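Local structure of group II chitinase (Ostrinia furnacalis, 6JAV) at residues R20-Y26 with L348-R354; V112-E116 with V158-L164; P213-P218 with Y306-G310; K145-A149 with D178-D182. The protein probably hydrolyses chitin as a family 18 endochitinase, this chain being catalytic domain 1 of a much longer protein. All coordinates share one frame; numbering follows the deposited sequence.

Contact 1: residues R20-Y26 with L348-R354; sequences RPGIGKY and LDLDDYR
Tyr-26 lies between Asp-349, Tyr-353 and Leu-348, and its side chain meets them in turn. Tyr-26 CB comes first, 3.7 Å from Asp-349 CB. With CG anti to the backbone N (chi1 -169°), the ring takes Asp-349 CB over one face as a CH-pi contact, 4.0 Å from the ring centroid to that carbon. The CD2 edge points at the middle of the Tyr-353 ring; planes 86° apart and centroids 4.9 Å apart define a T-shaped pair. At the tip, Tyr-26 OH stops 3.4 Å from Leu-348 CB.

Tyr-353 OH in turn donates to Lys-25 O (2.9 Å) from above the carbonyl plane, while Arg-354 NH2 reaches Lys-25 O from the opposite face at 2.8 Å. Asp-349 is held at both oxygens: OD1 bonds Thr-14, and OD2 takes a salt bridge from Arg-20 NH1 (2.8 Å, 159° at the hydrogen) on its anti side. One water links Arg-20 NH2 to Asp-349 OD2, and another joins Arg-20 NH1 to Gly-24 O and Asp-349 O. Arg-20 also touches the bound inhibitor, which connects this network to the ligand pocket of a TIM barrel, where the loops following the first and last strands meet.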
# COMPACT_ATOMS: atom_id res chain seq x y z
N ARG A 20 4.03 15.61 11.38
CA ARG A 20 5.17 14.93 11.97
C ARG A 20 6.23 15.98 12.29
O ARG A 20 6.35 16.99 11.59
CB ARG A 20 5.74 13.90 10.98
CG ARG A 20 4.84 12.70 10.81
CD ARG A 20 5.43 11.58 9.93
NE ARG A 20 4.41 10.53 9.82
CZ ARG A 20 4.23 9.75 8.75
NH1 ARG A 20 4.99 9.87 7.70
NH2 ARG A 20 3.24 8.87 8.75
N PRO A 21 7.03 15.73 13.33
CA PRO A 21 8.01 16.73 13.76
C PRO A 21 9.26 16.72 12.89
O PRO A 21 9.61 15.72 12.27
CB PRO A 21 8.36 16.26 15.18
CG PRO A 21 8.17 14.77 15.13
CD PRO A 21 6.97 14.56 14.21
N GLY A 22 9.93 17.88 12.87
CA GLY A 22 11.26 17.95 12.29
C GLY A 22 11.35 17.37 10.90
O GLY A 22 10.52 17.65 10.02
N ILE A 23 12.37 16.54 10.67
CA ILE A 23 12.57 15.99 9.33
C ILE A 23 11.49 15.00 8.93
O ILE A 23 11.43 14.63 7.76
CB ILE A 23 13.95 15.34 9.18
CG1 ILE A 23 14.09 14.17 10.13
CG2 ILE A 23 15.04 16.37 9.36
CD1 ILE A 23 15.13 13.20 9.69
N GLY A 24 10.62 14.58 9.85
CA GLY A 24 9.55 13.67 9.46
C GLY A 24 8.42 14.35 8.73
O GLY A 24 7.58 13.66 8.13
N LYS A 25 8.34 15.67 8.80
CA LYS A 25 7.29 16.38 8.08
C LYS A 25 7.43 16.11 6.58
O LYS A 25 8.53 16.13 6.01
CB LYS A 25 7.43 17.89 8.35
CG LYS A 25 6.32 18.73 7.71
CD LYS A 25 6.47 20.18 8.11
CE LYS A 25 5.55 21.07 7.31
NZ LYS A 25 5.88 22.49 7.60
N TYR A 26 6.30 15.83 5.93
CA TYR A 26 6.25 15.66 4.49
C TYR A 26 5.08 16.48 3.95
O TYR A 26 3.99 16.45 4.53
CB TYR A 26 6.04 14.16 4.18
CG TYR A 26 6.22 13.78 2.72
CD1 TYR A 26 5.17 13.93 1.81
CD2 TYR A 26 7.44 13.28 2.24
CE1 TYR A 26 5.32 13.59 0.49
CE2 TYR A 26 7.60 12.90 0.90
CZ TYR A 26 6.53 13.08 0.03
OH TYR A 26 6.62 12.75 -1.30
N LEU A 348 5.22 7.36 0.02
CA LEU A 348 6.30 8.30 -0.31
C LEU A 348 7.02 8.81 0.93
O LEU A 348 8.26 8.93 0.94
CB LEU A 348 5.70 9.49 -1.07
CG LEU A 348 5.40 9.21 -2.54
CD1 LEU A 348 4.39 10.24 -3.11
CD2 LEU A 348 6.68 9.19 -3.36
N ASP A 349 6.26 9.12 1.98
CA ASP A 349 6.79 9.82 3.16
C ASP A 349 7.50 8.89 4.12
O ASP A 349 7.95 9.36 5.17
CB ASP A 349 5.61 10.46 3.90
CG ASP A 349 4.49 9.47 4.14
OD1 ASP A 349 3.62 9.32 3.24
OD2 ASP A 349 4.48 8.79 5.18
N LEU A 350 7.64 7.61 3.80
CA LEU A 350 8.28 6.66 4.70
C LEU A 350 9.67 6.25 4.25
O LEU A 350 10.44 5.76 5.08
CB LEU A 350 7.39 5.42 4.91
CG LEU A 350 5.97 5.74 5.44
CD1 LEU A 350 5.06 4.49 5.35
CD2 LEU A 350 6.01 6.26 6.88
N ASP A 351 9.99 6.38 2.96
CA ASP A 351 11.35 6.20 2.46
C ASP A 351 12.23 7.32 3.02
O ASP A 351 11.73 8.29 3.59
CB ASP A 351 11.30 6.22 0.93
CG ASP A 351 12.57 5.73 0.23
OD1 ASP A 351 13.52 5.19 0.85
OD2 ASP A 351 12.57 5.90 -1.01
N ASP A 352 13.55 7.19 2.89
CA ASP A 352 14.47 8.21 3.40
C ASP A 352 14.62 9.35 2.40
O ASP A 352 15.66 9.56 1.76
CB ASP A 352 15.81 7.56 3.73
CG ASP A 352 16.77 8.51 4.43
OD1 ASP A 352 16.31 9.56 4.95
OD2 ASP A 352 17.99 8.23 4.43
N TYR A 353 13.53 10.13 2.26
CA TYR A 353 13.50 11.22 1.28
C TYR A 353 14.44 12.37 1.65
O TYR A 353 14.78 13.17 0.76
CB TYR A 353 12.06 11.74 1.03
CG TYR A 353 11.36 12.22 2.30
CD1 TYR A 353 10.75 11.32 3.13
CD2 TYR A 353 11.32 13.58 2.64
CE1 TYR A 353 10.14 11.71 4.30
CE2 TYR A 353 10.70 14.00 3.83
CZ TYR A 353 10.13 13.05 4.65
OH TYR A 353 9.46 13.36 5.83
N ARG A 354 14.86 12.47 2.91
CA ARG A 354 15.78 13.53 3.34
C ARG A 354 17.23 13.10 3.36
O ARG A 354 18.10 13.92 3.70
CB ARG A 354 15.37 14.05 4.71
CG ARG A 354 14.00 14.68 4.69
CD ARG A 354 13.79 15.45 5.91
NE ARG A 354 12.44 16.01 6.00
CZ ARG A 354 12.08 17.17 5.47
NH1 ARG A 354 12.97 17.90 4.80
NH2 ARG A 354 10.84 17.59 5.62
O HOH W 1 7.53 11.14 7.29
O HOH W 2 2.26 7.70 6.23

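Contact 2: residues V112-E116 with V158-L164; sequences VAFLE and VLKPKGL
Val-112 of helix 101-118 packs on Val-158 and Leu-159 near the end of helix 143-159, joining two successive outer helices of the TIM barrel. The apolar contacts divide between the two branches of Val-112. Val-112 CG2, beside the backbone N, meets Val-158 CG1 at 3.5 Å, tighter than usual for two methyls, and also touches Leu-159 CD2 at 3.8 Å. Val-112 CG1, anti to the backbone N (chi1 -176°), turns toward Lys-162 and Leu-164, lying 3.7 Å from Lys-162 CD and bordering Leu-164 CD1. One turn further along, Leu-115 CD1 reaches the same Leu-159 CD2 at 3.7 Å, roughly at right angles to the approach of Val-112 CG2, so this one leucine methyl is shared by Val-112 and Leu-115. Leu-115 also touches Leu-81 of strand 78-84, which places this end of the contact against the barrel wall.

Backbone bonds fix where the second partner turns. Leu-164 N bonds Leu-159 O (3.0 Å) and Gly-163 N bonds Lys-160 O (2.9 Å), a Schellman motif with Gly-163 at positive phi. The reversal brings Leu-164 back toward Val-112.

The charged interaction lies at the more exposed margin. The Lys-162 chain runs past Val-112 and bends at its last torsion (chi4 -69°), and Lys-162 NZ approaches Glu-116 OE2 at 3.3 Å on the syn side, 26° out of the carboxylate plane, forming a salt bridge, with only a weak bond to Glu-116 OE1.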
# COMPACT_ATOMS: atom_id res chain seq x y z
N VAL A 112 -17.96 11.18 -8.92
CA VAL A 112 -17.35 11.68 -10.15
C VAL A 112 -17.31 13.20 -10.15
O VAL A 112 -16.29 13.80 -10.54
CB VAL A 112 -18.05 11.07 -11.37
CG1 VAL A 112 -17.34 11.53 -12.64
CG2 VAL A 112 -18.00 9.55 -11.26
N ALA A 113 -18.38 13.85 -9.67
CA ALA A 113 -18.37 15.31 -9.57
C ALA A 113 -17.27 15.80 -8.63
O ALA A 113 -16.61 16.81 -8.90
CB ALA A 113 -19.73 15.81 -9.09
N PHE A 114 -17.05 15.07 -7.53
CA PHE A 114 -15.99 15.40 -6.58
C PHE A 114 -14.62 15.35 -7.25
O PHE A 114 -13.83 16.29 -7.14
CB PHE A 114 -16.09 14.40 -5.42
CG PHE A 114 -15.29 14.76 -4.19
CD1 PHE A 114 -13.93 14.50 -4.12
CD2 PHE A 114 -15.92 15.30 -3.07
CE1 PHE A 114 -13.20 14.79 -2.95
CE2 PHE A 114 -15.19 15.60 -1.92
CZ PHE A 114 -13.83 15.33 -1.86
N LEU A 115 -14.34 14.25 -7.96
CA LEU A 115 -13.07 14.13 -8.67
C LEU A 115 -12.87 15.27 -9.65
O LEU A 115 -11.79 15.86 -9.73
CB LEU A 115 -13.02 12.81 -9.44
CG LEU A 115 -13.07 11.53 -8.63
CD1 LEU A 115 -13.08 10.36 -9.57
CD2 LEU A 115 -11.89 11.42 -7.61
N GLU A 116 -13.91 15.59 -10.43
CA GLU A 116 -13.77 16.64 -11.45
C GLU A 116 -13.59 18.02 -10.82
O GLU A 116 -12.83 18.85 -11.35
CB GLU A 116 -14.94 16.59 -12.44
CG GLU A 116 -15.01 15.28 -13.18
CD GLU A 116 -16.05 15.28 -14.28
OE1 GLU A 116 -17.20 15.67 -14.00
OE2 GLU A 116 -15.70 14.89 -15.42
N VAL A 158 -19.44 5.37 -15.36
CA VAL A 158 -19.39 6.82 -15.40
C VAL A 158 -17.98 7.34 -15.66
O VAL A 158 -17.79 8.32 -16.40
CB VAL A 158 -19.98 7.41 -14.11
CG1 VAL A 158 -19.88 8.92 -14.14
CG2 VAL A 158 -21.43 6.96 -13.93
N LEU A 159 -16.96 6.72 -15.06
CA LEU A 159 -15.61 7.26 -15.17
C LEU A 159 -15.00 7.01 -16.54
O LEU A 159 -14.32 7.88 -17.09
CB LEU A 159 -14.71 6.62 -14.10
CG LEU A 159 -15.03 7.00 -12.67
CD1 LEU A 159 -14.33 6.01 -11.73
CD2 LEU A 159 -14.58 8.41 -12.39
N LYS A 160 -15.19 5.81 -17.09
CA LYS A 160 -14.49 5.45 -18.32
C LYS A 160 -14.87 6.35 -19.50
O LYS A 160 -13.95 6.82 -20.21
CB LYS A 160 -14.63 3.95 -18.59
CG LYS A 160 -13.87 3.44 -19.81
CD LYS A 160 -13.63 1.95 -19.72
CE LYS A 160 -12.25 1.71 -19.15
NZ LYS A 160 -11.52 0.66 -19.91
N PRO A 161 -16.14 6.68 -19.74
CA PRO A 161 -16.47 7.63 -20.82
C PRO A 161 -15.85 9.01 -20.66
O PRO A 161 -15.59 9.68 -21.66
CB PRO A 161 -18.00 7.68 -20.80
CG PRO A 161 -18.41 6.36 -20.22
CD PRO A 161 -17.36 6.05 -19.18
N LYS A 162 -15.62 9.47 -19.43
CA LYS A 162 -14.94 10.73 -19.18
C LYS A 162 -13.42 10.62 -19.24
O LYS A 162 -12.74 11.63 -19.02
CB LYS A 162 -15.35 11.28 -17.82
CG LYS A 162 -16.82 11.61 -17.73
CD LYS A 162 -17.23 11.81 -16.28
CE LYS A 162 -18.59 12.46 -16.18
NZ LYS A 162 -18.52 13.85 -16.66
N GLY A 163 -12.88 9.45 -19.54
CA GLY A 163 -11.44 9.30 -19.57
C GLY A 163 -10.79 9.27 -18.20
O GLY A 163 -9.60 9.58 -18.08
N LEU A 164 -11.55 8.94 -17.17
CA LEU A 164 -11.05 8.93 -15.80
C LEU A 164 -10.72 7.49 -15.41
O LEU A 164 -11.32 6.54 -15.93
CB LEU A 164 -12.10 9.51 -14.84
CG LEU A 164 -12.39 11.01 -15.07
CD1 LEU A 164 -13.59 11.45 -14.25
CD2 LEU A 164 -11.14 11.83 -14.69

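Contact 3: residues P213-P218 with Y306-G310; sequences PLYYHP and YQRMG. With NAG (2-acetamido-2-deoxy-beta-D-glucopyranose), chain C.
Two irregular chains meet where the amides of Leu-214 and Tyr-215 converge on the carbonyl of Arg-308. Leu-214 N donates to Arg-308 O at 2.8 Å, tilted from the carbonyl plane with a bent angle of 137° at the hydrogen. Tyr-215 N donates to Arg-308 O at 3.0 Å, in the carbonyl plane on a lone pair, and is much straighter at 168°. Two consecutive N-H groups thus grip one oxygen, and the backbones come close: Pro-213 CA and Met-309 CA are 4.4 Å apart.

The segment 306-310 joins strands 300-302 and 312-315 of the small alpha/beta insertion that family 18 chitinases of this kind carry between the seventh and eighth barrel strands, whereas 213-218 lies in the long loop after the sixth strand, 192-195. Arg-308 makes the main side-chain contact between them. A bend at chi3 sets its guanidinium beside His-217, whose CD2 sits over the middle of one face, 3.6 Å from Arg-308 CZ. The two planes stand 45° apart, too tilted for a parallel stack. Tyr-306 lies over the opposite face, and Asp-304 forms a salt bridge with Arg-308 NE. Met-309 curls its methyl CE to 3.8 Å from His-217 CB. Tyr-215 turns another way: its CD1 is 3.5 Å from O7 of the N-acetylglucosamine, a sugar of the glycosylation site at Asn-228.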
# COMPACT_ATOMS: atom_id res chain seq x y z
N PRO A 213 7.48 -11.04 2.89
CA PRO A 213 8.28 -12.07 2.22
C PRO A 213 7.92 -12.18 0.74
O PRO A 213 6.75 -12.05 0.36
CB PRO A 213 7.90 -13.37 2.94
CG PRO A 213 6.88 -13.05 3.93
CD PRO A 213 6.47 -11.60 3.80
N LEU A 214 8.95 -12.43 -0.08
CA LEU A 214 8.77 -12.66 -1.51
C LEU A 214 8.44 -14.12 -1.80
O LEU A 214 7.50 -14.42 -2.54
CB LEU A 214 10.01 -12.23 -2.27
CG LEU A 214 9.99 -12.53 -3.76
CD1 LEU A 214 8.80 -11.89 -4.48
CD2 LEU A 214 11.31 -12.08 -4.37
N TYR A 215 9.19 -15.05 -1.20
CA TYR A 215 9.04 -16.48 -1.44
C TYR A 215 8.81 -17.22 -0.14
O TYR A 215 9.19 -16.77 0.95
CB TYR A 215 10.29 -17.06 -2.12
CG TYR A 215 10.52 -16.57 -3.53
CD1 TYR A 215 9.56 -16.78 -4.52
CD2 TYR A 215 11.68 -15.90 -3.89
CE1 TYR A 215 9.76 -16.34 -5.80
CE2 TYR A 215 11.88 -15.45 -5.20
CZ TYR A 215 10.90 -15.69 -6.14
OH TYR A 215 11.06 -15.28 -7.45
N TYR A 216 8.21 -18.42 -0.28
CA TYR A 216 8.01 -19.33 0.84
C TYR A 216 9.32 -19.60 1.56
O TYR A 216 10.37 -19.79 0.93
CB TYR A 216 7.48 -20.65 0.27
CG TYR A 216 7.26 -21.73 1.32
CD1 TYR A 216 6.21 -21.64 2.22
CD2 TYR A 216 8.09 -22.84 1.38
CE1 TYR A 216 5.99 -22.62 3.18
CE2 TYR A 216 7.89 -23.82 2.34
CZ TYR A 216 6.83 -23.71 3.23
OH TYR A 216 6.61 -24.67 4.18
N HIS A 217 9.24 -19.64 2.88
CA HIS A 217 10.33 -20.00 3.78
C HIS A 217 9.94 -21.28 4.53
O HIS A 217 8.79 -21.43 4.94
CB HIS A 217 10.58 -18.85 4.79
CG HIS A 217 11.74 -19.09 5.69
ND1 HIS A 217 11.65 -19.89 6.80
CD2 HIS A 217 13.02 -18.66 5.63
CE1 HIS A 217 12.83 -19.93 7.41
NE2 HIS A 217 13.68 -19.20 6.71
N PRO A 218 10.87 -22.23 4.69
CA PRO A 218 10.49 -23.56 5.23
C PRO A 218 9.83 -23.54 6.60
O PRO A 218 9.13 -24.51 6.94
CB PRO A 218 11.83 -24.31 5.27
CG PRO A 218 12.69 -23.64 4.27
CD PRO A 218 12.28 -22.17 4.29
N TYR A 306 19.35 -16.49 0.68
CA TYR A 306 18.57 -16.92 -0.48
C TYR A 306 17.60 -15.85 -0.97
O TYR A 306 16.93 -16.06 -1.98
CB TYR A 306 17.79 -18.19 -0.13
CG TYR A 306 18.70 -19.40 0.04
CD1 TYR A 306 19.37 -19.95 -1.04
CD2 TYR A 306 18.88 -19.98 1.29
CE1 TYR A 306 20.21 -21.06 -0.89
CE2 TYR A 306 19.71 -21.08 1.45
CZ TYR A 306 20.36 -21.62 0.36
OH TYR A 306 21.19 -22.71 0.50
N GLN A 307 17.51 -14.71 -0.27
CA GLN A 307 16.70 -13.59 -0.73
C GLN A 307 15.25 -13.99 -0.97
O GLN A 307 14.63 -13.60 -1.95
CB GLN A 307 17.31 -12.93 -1.96
CG GLN A 307 18.63 -12.25 -1.68
CD GLN A 307 18.63 -10.89 -2.29
OE1 GLN A 307 18.30 -9.92 -1.61
NE2 GLN A 307 18.93 -10.81 -3.59
N ARG A 308 14.70 -14.79 -0.05
CA ARG A 308 13.26 -15.05 -0.05
C ARG A 308 12.52 -13.94 0.68
O ARG A 308 11.30 -13.80 0.51
CB ARG A 308 12.96 -16.38 0.65
CG ARG A 308 13.71 -17.55 0.00
CD ARG A 308 13.89 -18.69 0.96
NE ARG A 308 14.83 -18.36 2.02
CZ ARG A 308 15.28 -19.24 2.92
NH1 ARG A 308 16.14 -18.85 3.85
NH2 ARG A 308 14.86 -20.52 2.88
N MET A 309 13.24 -13.17 1.49
CA MET A 309 12.63 -12.05 2.20
C MET A 309 13.76 -11.09 2.53
O MET A 309 14.94 -11.45 2.48
CB MET A 309 11.97 -12.52 3.48
CG MET A 309 12.97 -13.13 4.49
SD MET A 309 12.21 -13.69 5.99
CE MET A 309 11.40 -15.22 5.47
N GLY A 310 13.36 -9.86 2.85
CA GLY A 310 14.30 -8.83 3.25
C GLY A 310 14.85 -9.05 4.65
O GLY A 310 14.63 -10.08 5.30
C1 NAG C . 6.04 -19.19 -6.80
C2 NAG C . 6.88 -20.42 -6.46
C3 NAG C . 6.56 -21.56 -7.43
C4 NAG C . 5.06 -21.82 -7.49
C5 NAG C . 4.31 -20.53 -7.79
C6 NAG C . 2.80 -20.68 -7.76
C7 NAG C . 9.13 -20.34 -5.45
C8 NAG C . 8.54 -21.05 -4.28
N2 NAG C . 8.30 -20.09 -6.48
O3 NAG C . 7.21 -22.74 -6.96
O4 NAG C . 4.74 -22.80 -8.47
O5 NAG C . 4.65 -19.54 -6.81
O6 NAG C . 2.25 -20.77 -6.45
O7 NAG C . 10.31 -20.03 -5.49

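Contact 4: residues K145-A149 with D178-D182; sequences KQGFA and DAGYD
Lys-145, on outer helix 143-159 of the barrel, reaches the C-terminal end of the short helix 174-180 and binds one of its last carbonyls. Lys-145 NZ donates to Asp-178 O at 2.7 Å, nearly along the C=O axis. The side chain starts anti to the backbone N and bends at chi3 (-67°), which turns Lys-145 CE in over the helix end, 3.2 Å from Ala-179 O. An ammonium among these carbonyls probably complements the negative end of the helix dipole. Closer to the backbone, Lys-145 CA makes a C-H...O contact with Gly-180 O at 3.6 Å.

Within the barrel, 174-180 belongs to the connection after strand 165-170, and Asp-182 is the N-cap residue of the next helix, 183-189. One water sits at this junction, donating to Lys-145 O and Gly-180 O and accepting from Asp-182 N. Another bridges Gln-146 OE1 and Asp-182 OD2. Ala-149 CB meets Asp-182 CB at 4.0 Å. On the inner side, Phe-148 CE2 lies in the plane of the Tyr-181 ring, at its edge, 4.2 Å from Tyr-181 CD1. Tyr-181 OH bonds Ser-171 N, and the Asp-178 carboxylate is held by Tyr-233, Lys-174 and Lys-237.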
# COMPACT_ATOMS: atom_id res chain seq x y z
N LYS A 145 -19.28 -9.12 -1.63
CA LYS A 145 -18.56 -9.41 -2.87
C LYS A 145 -19.32 -8.90 -4.09
O LYS A 145 -18.78 -8.15 -4.91
CB LYS A 145 -18.28 -10.92 -2.98
CG LYS A 145 -17.50 -11.23 -4.23
CD LYS A 145 -17.31 -12.71 -4.47
CE LYS A 145 -16.43 -13.30 -3.45
NZ LYS A 145 -16.26 -14.77 -3.72
N GLN A 146 -20.59 -9.31 -4.22
CA GLN A 146 -21.36 -8.85 -5.37
C GLN A 146 -21.59 -7.35 -5.29
O GLN A 146 -21.56 -6.66 -6.31
CB GLN A 146 -22.70 -9.61 -5.42
CG GLN A 146 -23.53 -9.29 -6.64
CD GLN A 146 -22.84 -9.68 -7.94
OE1 GLN A 146 -22.53 -10.85 -8.18
NE2 GLN A 146 -22.60 -8.69 -8.80
N GLY A 147 -21.80 -6.82 -4.09
CA GLY A 147 -22.05 -5.40 -3.97
C GLY A 147 -20.85 -4.58 -4.40
O GLY A 147 -21.00 -3.57 -5.10
N PHE A 148 -19.65 -4.98 -3.97
CA PHE A 148 -18.44 -4.28 -4.41
C PHE A 148 -18.24 -4.39 -5.92
O PHE A 148 -17.86 -3.42 -6.58
CB PHE A 148 -17.24 -4.85 -3.65
CG PHE A 148 -15.94 -4.11 -3.89
CD1 PHE A 148 -15.78 -2.80 -3.45
CD2 PHE A 148 -14.90 -4.74 -4.57
CE1 PHE A 148 -14.55 -2.14 -3.66
CE2 PHE A 148 -13.69 -4.10 -4.79
CZ PHE A 148 -13.52 -2.79 -4.33
N ALA A 149 -18.49 -5.58 -6.49
CA ALA A 149 -18.36 -5.74 -7.93
C ALA A 149 -19.33 -4.83 -8.67
O ALA A 149 -18.97 -4.24 -9.70
CB ALA A 149 -18.62 -7.21 -8.30
N ASP A 178 -10.59 -14.72 -1.63
CA ASP A 178 -11.68 -15.64 -1.95
C ASP A 178 -13.02 -15.09 -1.49
O ASP A 178 -14.04 -15.26 -2.18
CB ASP A 178 -11.42 -16.98 -1.26
CG ASP A 178 -10.34 -17.82 -1.94
OD1 ASP A 178 -9.94 -17.52 -3.10
OD2 ASP A 178 -9.92 -18.83 -1.29
N ALA A 179 -13.06 -14.43 -0.33
CA ALA A 179 -14.32 -13.99 0.26
C ALA A 179 -14.82 -12.68 -0.31
O ALA A 179 -16.04 -12.49 -0.40
CB ALA A 179 -14.18 -13.82 1.77
N GLY A 180 -13.93 -11.77 -0.69
CA GLY A 180 -14.36 -10.40 -0.93
C GLY A 180 -14.38 -9.97 -2.38
O GLY A 180 -15.02 -8.97 -2.68
N TYR A 181 -13.67 -10.67 -3.28
CA TYR A 181 -13.44 -10.14 -4.61
C TYR A 181 -14.01 -11.04 -5.70
O TYR A 181 -13.64 -12.22 -5.78
CB TYR A 181 -11.95 -9.95 -4.87
CG TYR A 181 -11.29 -8.98 -3.91
CD1 TYR A 181 -11.70 -7.65 -3.80
CD2 TYR A 181 -10.20 -9.38 -3.18
CE1 TYR A 181 -11.05 -6.77 -2.91
CE2 TYR A 181 -9.56 -8.53 -2.30
CZ TYR A 181 -10.00 -7.23 -2.17
OH TYR A 181 -9.31 -6.41 -1.29
N ASP A 182 -14.82 -10.46 -6.57
CA ASP A 182 -15.21 -11.11 -7.83
C ASP A 182 -14.09 -10.74 -8.80
O ASP A 182 -14.13 -9.71 -9.47
CB ASP A 182 -16.56 -10.59 -8.30
CG ASP A 182 -17.08 -11.32 -9.53
OD1 ASP A 182 -16.27 -11.85 -10.32
OD2 ASP A 182 -18.32 -11.34 -9.70
O HOH W 3 -15.94 -8.06 -5.21
O HOH W 4 -19.98 -11.59 -7.37

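In the fold
All four contacts lie within one family 18 TIM-barrel domain. Contact 1 joins the loops after the neighbouring strands 8-14 and 342-346, the first and last of the barrel, and its chain loop encloses the other three. Contacts 2 and 4 alternate along the chain and share helix 143-159, its end in one and its beginning in the other, with centres about 23 Å apart. Contact 3 follows both in sequence and ties a loop after strand 192-195 to the insertion; it lies on the opposite side of the chain's centre from contact 2, about 41 Å between centres. None touches another, so barrel closure, outer helix packing and insertion docking are separate joints, with contact 1 bordering the inhibitor.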